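PDB 6JIG: GMP reductase from Trypanosoma brucei brucei, which probably catalyses the irreversible NADPH-dependent deamination of GMP to IMP, helping to balance the cell's adenine and guanine nucleotides. Local coordinates for residues A[290-295]-A[310-315]. The protein carries 1 engineered substitution. Sequence-based numbering, arbitrary orientation.
Sequences NIASAE and IGVGPG. With K (potassium ion), chain D; 5GP (guanosine-5'-monophosphate), chain B.
N290, entered through a cis peptide bond, reaches from the end of its barrel strand to the backbone of G311, the first residue beyond the neighbouring strand. Its ND2 gives a hydrogen bond of 2.8 Å to G311 O, in the carbonyl plane on a lone pair. ND2 also bonds to D351 OD2, while OD1 accepts from K309 NZ, which fixes the flip of the buried amide. Asparagine suits this place, donating and accepting on a short stem. D351 in turn binds GMP, and N290 ND2 comes within 3.6 Å of the nucleotide's O2'.

One residue on, the strands still pair in parallel: G311 N donates to I291 O at 2.9 Å, and I310 CA brings its hydrogen to the same oxygen. The side chains of I291 and I310 share one face of the sheet; chi1 of I291 (62°) sets CG1 between the backbone N and the carbonyl carbon, where it meets I310 CD1 at 3.5 Å. I291 also packs on helix 294-302 and I310 on helix 330-344. Beyond the pair, CG2 of V312 rests on CB of A292 at 3.8 Å, a small methyl that also touches A333. Beta-branched I291, I310 and V312 suit extended, buried backbone. G311 has a phi of 150°, at which a side chain would jam against the preceding carbonyl.

The chain then runs on to the potassium ion, bound by G313 O and G315 O with the backbone O of the engineered A318 and carbonyls of a neighbouring subunit, while a CB on G315 would strike GMP O4'. Loops at the C-terminal ends of an eight-stranded parallel barrel form the ligand site, as in TIM barrels, here with the potassium-binding loop of the IMPDH/GMPR family.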
# COMPACT_ATOMS: atom_id res chain seq x y z
N ASN A 290 -14.29 25.94 -28.30
CA ASN A 290 -13.46 24.81 -28.71
C ASN A 290 -14.22 23.84 -29.61
O ASN A 290 -15.42 23.60 -29.41
CB ASN A 290 -12.94 24.06 -27.48
CG ASN A 290 -11.62 24.62 -26.98
OD1 ASN A 290 -11.34 25.80 -27.16
ND2 ASN A 290 -10.79 23.76 -26.39
N ILE A 291 -13.52 23.26 -30.58
CA ILE A 291 -14.15 22.47 -31.62
C ILE A 291 -13.35 21.19 -31.79
O ILE A 291 -12.22 21.07 -31.33
CB ILE A 291 -14.24 23.21 -32.97
CG1 ILE A 291 -12.85 23.53 -33.47
CG2 ILE A 291 -15.12 24.48 -32.85
CD1 ILE A 291 -12.81 23.88 -34.96
N ALA A 292 -13.96 20.24 -32.49
CA ALA A 292 -13.25 18.97 -32.67
C ALA A 292 -13.66 18.24 -33.94
O ALA A 292 -13.43 17.03 -34.02
CB ALA A 292 -13.46 18.06 -31.45
N SER A 293 -14.25 18.92 -34.93
CA SER A 293 -14.69 18.27 -36.16
C SER A 293 -14.41 19.17 -37.35
O SER A 293 -14.31 20.40 -37.22
CB SER A 293 -16.19 17.93 -36.13
OG SER A 293 -16.98 19.11 -36.24
N ALA A 294 -14.30 18.55 -38.53
CA ALA A 294 -14.11 19.31 -39.75
C ALA A 294 -15.28 20.26 -40.00
O ALA A 294 -15.08 21.41 -40.42
CB ALA A 294 -13.92 18.35 -40.93
N GLU A 295 -16.51 19.80 -39.74
CA GLU A 295 -17.67 20.66 -39.94
C GLU A 295 -17.60 21.87 -39.02
O GLU A 295 -17.94 22.99 -39.43
CB GLU A 295 -18.95 19.85 -39.71
N ILE A 310 -8.73 23.82 -30.74
CA ILE A 310 -9.20 22.45 -30.96
C ILE A 310 -9.11 21.71 -29.64
O ILE A 310 -8.04 21.66 -29.03
CB ILE A 310 -8.34 21.71 -32.00
CG1 ILE A 310 -8.15 22.54 -33.27
CG2 ILE A 310 -8.86 20.28 -32.26
CD1 ILE A 310 -9.39 23.05 -33.88
N GLY A 311 -10.23 21.11 -29.22
CA GLY A 311 -10.19 20.19 -28.09
C GLY A 311 -11.50 20.18 -27.32
O GLY A 311 -11.88 21.20 -26.74
N VAL A 312 -12.20 19.05 -27.32
CA VAL A 312 -13.43 18.88 -26.54
C VAL A 312 -13.18 17.72 -25.57
O VAL A 312 -13.17 16.55 -25.98
CB VAL A 312 -14.65 18.63 -27.43
CG1 VAL A 312 -15.92 18.40 -26.58
CG2 VAL A 312 -14.86 19.81 -28.37
N GLY A 313 -12.88 18.04 -24.31
CA GLY A 313 -12.71 17.03 -23.29
C GLY A 313 -11.33 16.54 -22.87
O GLY A 313 -11.21 15.98 -21.78
N PRO A 314 -10.26 16.73 -23.67
CA PRO A 314 -9.00 16.05 -23.32
C PRO A 314 -8.22 16.68 -22.17
O PRO A 314 -7.19 16.13 -21.77
CB PRO A 314 -8.20 16.14 -24.63
CG PRO A 314 -8.57 17.50 -25.16
CD PRO A 314 -10.05 17.70 -24.76
N GLY A 315 -8.68 17.82 -21.64
CA GLY A 315 -7.89 18.54 -20.65
C GLY A 315 -7.67 17.73 -19.38
O GLY A 315 -8.51 16.93 -18.97
K K D . -10.04 14.80 -19.51
P 5GP B . -4.29 20.54 -19.94
O1P 5GP B . -4.48 19.06 -20.20
O2P 5GP B . -4.34 20.91 -18.48
O3P 5GP B . -3.15 21.16 -20.71
O5' 5GP B . -5.59 21.16 -20.65
C5' 5GP B . -6.01 22.50 -20.45
C4' 5GP B . -7.26 22.79 -21.25
O4' 5GP B . -8.39 22.12 -20.65
C3' 5GP B . -7.70 24.25 -21.31
O3' 5GP B . -6.95 25.03 -22.22
C2' 5GP B . -9.20 24.14 -21.65
O2' 5GP B . -9.42 23.98 -23.04
C1' 5GP B . -9.58 22.81 -20.99
N9 5GP B . -10.36 22.99 -19.76
C8 5GP B . -10.04 23.73 -18.69
N7 5GP B . -11.04 23.60 -17.78
C5 5GP B . -11.96 22.75 -18.30
C6 5GP B . -13.16 22.23 -17.84
O6 5GP B . -13.57 22.54 -16.70
N1 5GP B . -13.86 21.40 -18.63
C2 5GP B . -13.43 21.05 -19.85
N2 5GP B . -14.16 20.21 -20.61
N3 5GP B . -12.25 21.53 -20.32
C4 5GP B . -11.52 22.37 -19.55